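Local structure of secreted protein ESXB (Bacillus anthracis, 4J11) at residues B[12-17]-B[84-89]. The protein is a small secreted protein of the WXG100 (EsxA/EsxB) family, probably exported by a type VII-like secretion system. Sequence-based numbering, arbitrary orientation. Where two conformers were deposited one is given.
Sequences EELERI and DKFRNT
At the open end of the antiparallel helical hairpin of this WXG100 protein, Arg-87 is the centre of a salt-bridge network that ties the start of helix 11-43 to the C-terminal part of helix 48-87. Arg-87 NH1 gives a hydrogen bond of 2.9 Å to Glu-15 OE2; the guanidinium presents its edge, but the oxygen is met from above the carboxylate plane, and the two flat groups are turned 37° apart. Arg-87 NH1 also reaches back one helical turn to Asp-84 OD1 (3.2 Å), almost straight at 174°. With CG anti to the backbone N (chi1 -169°) and a bend at chi3, the arginine brings its guanidinium across to the flank of helix 11-43. There NH1 bridges Glu-15 OE2 and Asp-84 OD1, which lie 4.5 Å apart, and probably offsets their repulsion. Arg-87 NH2 serves Glu-12 OE2 chiefly through water: their direct salt bridge is long at 3.8 Å, while two waters each accept from NH2 and donate to OE2, one donating also to Glu-15 OE1. Beneath these charged groups Leu-14 CD1 meets Phe-86 CD2 at 3.6 Å, approaching the ring obliquely. Leu-14 also packs on Leu-79, Ile-82 and Ala-83 of helix 48-87, and Trp-46 of the second subunit touches both Leu-14 and Phe-86.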
ATOM      1  N   GLU B  12      -2.045 -18.706 -16.435  1.00  8.38           N
ATOM      2  CA  GLU B  12      -2.962 -18.642 -15.307  1.00  6.52           C
ATOM      3  C   GLU B  12      -2.228 -18.306 -14.004  1.00  6.24           C
ATOM      4  O   GLU B  12      -2.768 -17.614 -13.142  1.00  7.18           O
ATOM      5  CB  GLU B  12      -3.718 -19.970 -15.190  1.00 10.31           C
ATOM      6  CG  GLU B  12      -4.665 -20.274 -16.378  1.00 22.20           C
ATOM      7  CD  GLU B  12      -3.989 -20.734 -17.693  1.00 28.71           C
ATOM      8  OE1 GLU B  12      -2.796 -21.143 -17.735  1.00 15.14           O
ATOM      9  OE2 GLU B  12      -4.694 -20.694 -18.725  1.00 38.30           O
ATOM     10  N   GLU B  13      -1.004 -18.808 -13.849  1.00  6.31           N
ATOM     11  CA  GLU B  13      -0.196 -18.458 -12.680  1.00  5.75           C
ATOM     12  C   GLU B  13       0.173 -16.978 -12.672  1.00  6.49           C
ATOM     13  O   GLU B  13       0.110 -16.310 -11.629  1.00  7.28           O
ATOM     14  CB  GLU B  13       1.051 -19.332 -12.595  1.00  7.70           C
ATOM     15  CG  GLU B  13       0.787 -20.686 -11.962  1.00 12.38           C
ATOM     16  CD  GLU B  13       0.465 -20.538 -10.500  1.00 15.90           C
ATOM     17  OE1 GLU B  13      -0.735 -20.502 -10.139  1.00 12.66           O
ATOM     18  OE2 GLU B  13       1.421 -20.427  -9.699  1.00 14.78           O
ATOM     19  N   LEU B  14       0.564 -16.454 -13.833  1.00  6.97           N
ATOM     20  CA  LEU B  14       0.853 -15.023 -13.931  1.00  6.16           C
ATOM     21  C   LEU B  14      -0.386 -14.177 -13.636  1.00  7.28           C
ATOM     22  O   LEU B  14      -0.288 -13.135 -12.986  1.00  6.95           O
ATOM     23  CB  LEU B  14       1.434 -14.661 -15.302  1.00  6.26           C
ATOM     24  CG  LEU B  14       2.831 -15.187 -15.620  1.00  7.48           C
ATOM     25  CD1 LEU B  14       3.149 -14.959 -17.081  1.00 11.77           C
ATOM     26  CD2 LEU B  14       3.853 -14.476 -14.741  1.00 11.92           C
ATOM     27  N   GLU B  15      -1.544 -14.632 -14.103  1.00  6.32           N
ATOM     28  CA  GLU B  15      -2.807 -13.947 -13.824  1.00  6.29           C
ATOM     29  C   GLU B  15      -3.138 -13.958 -12.335  1.00  5.93           C
ATOM     30  O   GLU B  15      -3.643 -12.974 -11.809  1.00  7.59           O
ATOM     31  CB  GLU B  15      -3.930 -14.570 -14.661  1.00  7.33           C
ATOM     32  CG  GLU B  15      -3.826 -14.183 -16.134  1.00  7.64           C
ATOM     33  CD  GLU B  15      -4.706 -15.004 -17.036  1.00 10.36           C
ATOM     34  OE1 GLU B  15      -5.144 -16.112 -16.639  1.00 14.45           O
ATOM     35  OE2 GLU B  15      -4.960 -14.551 -18.172  1.00 13.32           O
ATOM     36  N   ARG B  16      -2.819 -15.057 -11.652  1.00  7.00           N
ATOM     37  CA  ARG B  16      -3.040 -15.146 -10.210  1.00  6.91           C
ATOM     38  C   ARG B  16      -2.163 -14.133  -9.488  1.00  5.96           C
ATOM     39  O   ARG B  16      -2.643 -13.384  -8.632  1.00  7.02           O
ATOM     40  CB  ARG B  16      -2.737 -16.557  -9.706  1.00  8.63           C
ATOM     41  CG  ARG B  16      -2.834 -16.704  -8.189  1.00  8.88           C
ATOM     42  CD  ARG B  16      -2.428 -18.122  -7.740  1.00  9.45           C
ATOM     43  NE  ARG B  16      -1.029 -18.427  -8.049  1.00 12.33           N
ATOM     44  CZ  ARG B  16       0.005 -17.952  -7.365  1.00 10.80           C
ATOM     45  NH1 ARG B  16      -0.185 -17.133  -6.335  1.00 12.80           N
ATOM     46  NH2 ARG B  16       1.236 -18.286  -7.724  1.00 14.12           N
ATOM     47  N   ILE B  17      -0.876 -14.101  -9.819  1.00  5.65           N
ATOM     48  CA  ILE B  17       0.012 -13.137  -9.188  1.00  7.21           C
ATOM     49  C   ILE B  17      -0.448 -11.701  -9.498  1.00  5.94           C
ATOM     50  O   ILE B  17      -0.445 -10.832  -8.612  1.00  7.06           O
ATOM     51  CB  ILE B  17       1.470 -13.380  -9.604  1.00  6.45           C
ATOM     52  CG1 ILE B  17       1.927 -14.747  -9.079  1.00  9.21           C
ATOM     53  CG2 ILE B  17       2.359 -12.261  -9.074  1.00  7.39           C
ATOM     54  CD1 ILE B  17       3.299 -15.172  -9.585  1.00  9.50           C
ATOM     55  N   ASP B  84      -0.635 -13.192 -21.611  1.00 11.25           N
ATOM     56  CA  ASP B  84      -1.206 -13.270 -22.954  1.00 11.14           C
ATOM     57  C   ASP B  84      -0.161 -13.661 -24.000  1.00 13.28           C
ATOM     58  O   ASP B  84      -0.462 -14.383 -24.950  1.00 14.65           O
ATOM     59  CB  ASP B  84      -1.858 -11.936 -23.330  1.00 15.01           C
ATOM     60  CG  ASP B  84      -3.059 -11.612 -22.464  1.00 18.50           C
ATOM     61  OD1 ASP B  84      -3.701 -12.569 -21.978  1.00 20.86           O
ATOM     62  OD2 ASP B  84      -3.357 -10.411 -22.267  1.00 19.77           O
ATOM     63  N   LYS B  85       1.065 -13.179 -23.833  0.59 11.03           N
ATOM     64  CA  LYS B  85       2.127 -13.527 -24.771  0.59 12.28           C
ATOM     65  C   LYS B  85       2.560 -14.985 -24.624  0.59 11.83           C
ATOM     66  O   LYS B  85       2.765 -15.682 -25.624  0.59 13.19           O
ATOM     67  CB  LYS B  85       3.323 -12.599 -24.591  0.59 14.18           C
ATOM     68  CG  LYS B  85       3.155 -11.228 -25.224  0.59 16.59           C
ATOM     69  CD  LYS B  85       4.288 -10.288 -24.829  0.59 29.41           C
ATOM     70  CE  LYS B  85       5.584 -11.038 -24.516  0.59 31.32           C
ATOM     71  NZ  LYS B  85       6.179 -11.749 -25.682  0.59 35.31           N
ATOM     72  N   PHE B  86       2.699 -15.449 -23.385  1.00  9.66           N
ATOM     73  CA  PHE B  86       3.094 -16.829 -23.120  1.00  9.92           C
ATOM     74  C   PHE B  86       2.019 -17.811 -23.557  1.00 10.40           C
ATOM     75  O   PHE B  86       2.330 -18.947 -23.885  1.00  9.85           O
ATOM     76  CB  PHE B  86       3.342 -17.058 -21.627  1.00 10.33           C
ATOM     77  CG  PHE B  86       4.634 -16.473 -21.095  1.00 11.05           C
ATOM     78  CD1 PHE B  86       5.531 -15.795 -21.909  1.00 11.63           C
ATOM     79  CD2 PHE B  86       4.938 -16.618 -19.747  1.00  9.34           C
ATOM     80  CE1 PHE B  86       6.711 -15.269 -21.374  1.00 11.92           C
ATOM     81  CE2 PHE B  86       6.103 -16.103 -19.210  1.00 10.80           C
ATOM     82  CZ  PHE B  86       6.996 -15.436 -20.027  1.00  9.98           C
ATOM     83  N   ARG B  87       0.762 -17.379 -23.563  1.00  9.60           N
ATOM     84  CA  ARG B  87      -0.350 -18.291 -23.841  1.00 10.72           C
ATOM     85  C   ARG B  87      -0.225 -18.949 -25.200  1.00 12.45           C
ATOM     86  O   ARG B  87      -0.606 -20.101 -25.381  1.00 11.52           O
ATOM     87  CB  ARG B  87      -1.679 -17.536 -23.754  1.00 12.91           C
ATOM     88  CG  ARG B  87      -2.905 -18.432 -23.754  1.00 14.40           C
ATOM     89  CD  ARG B  87      -4.183 -17.606 -23.794  1.00 15.55           C
ATOM     90  NE  ARG B  87      -4.138 -16.464 -22.890  1.00 20.44           N
ATOM     91  CZ  ARG B  87      -4.409 -16.530 -21.589  1.00 19.59           C
ATOM     92  NH1 ARG B  87      -4.351 -15.443 -20.844  1.00 17.25           N
ATOM     93  NH2 ARG B  87      -4.739 -17.689 -21.036  1.00 20.73           N
ATOM     94  N   ASN B  88       0.334 -18.216 -26.155  1.00 13.55           N
ATOM     95  CA  ASN B  88       0.454 -18.719 -27.510  1.00 15.18           C
ATOM     96  C   ASN B  88       1.348 -19.953 -27.633  1.00 15.50           C
ATOM     97  O   ASN B  88       1.239 -20.703 -28.600  1.00 17.01           O
ATOM     98  CB  ASN B  88       0.919 -17.600 -28.444  1.00 25.42           C
ATOM     99  CG  ASN B  88       0.000 -16.393 -28.397  1.00 32.50           C
ATOM    100  OD1 ASN B  88      -1.056 -16.378 -29.032  1.00 43.96           O
ATOM    101  ND2 ASN B  88       0.394 -15.377 -27.639  1.00 31.24           N
ATOM    102  N   THR B  89       2.226 -20.171 -26.657  1.00 11.97           N
ATOM    103  CA  THR B  89       3.072 -21.367 -26.675  1.00 12.31           C
ATOM    104  C   THR B  89       2.858 -22.262 -25.451  1.00 11.14           C
ATOM    105  O   THR B  89       3.682 -23.123 -25.138  1.00 12.49           O
ATOM    106  CB  THR B  89       4.570 -21.014 -26.825  1.00 13.69           C
ATOM    107  OG1 THR B  89       4.941 -20.073 -25.813  1.00 14.38           O
ATOM    108  CG2 THR B  89       4.845 -20.415 -28.209  1.00 16.96           C
TER
HETATM  109  O   HOH W   1      -5.809 -17.802 -18.557  1.00 23.30           O
HETATM  110  O   HOH W   2      -4.589 -20.360 -21.447  1.00 33.97           O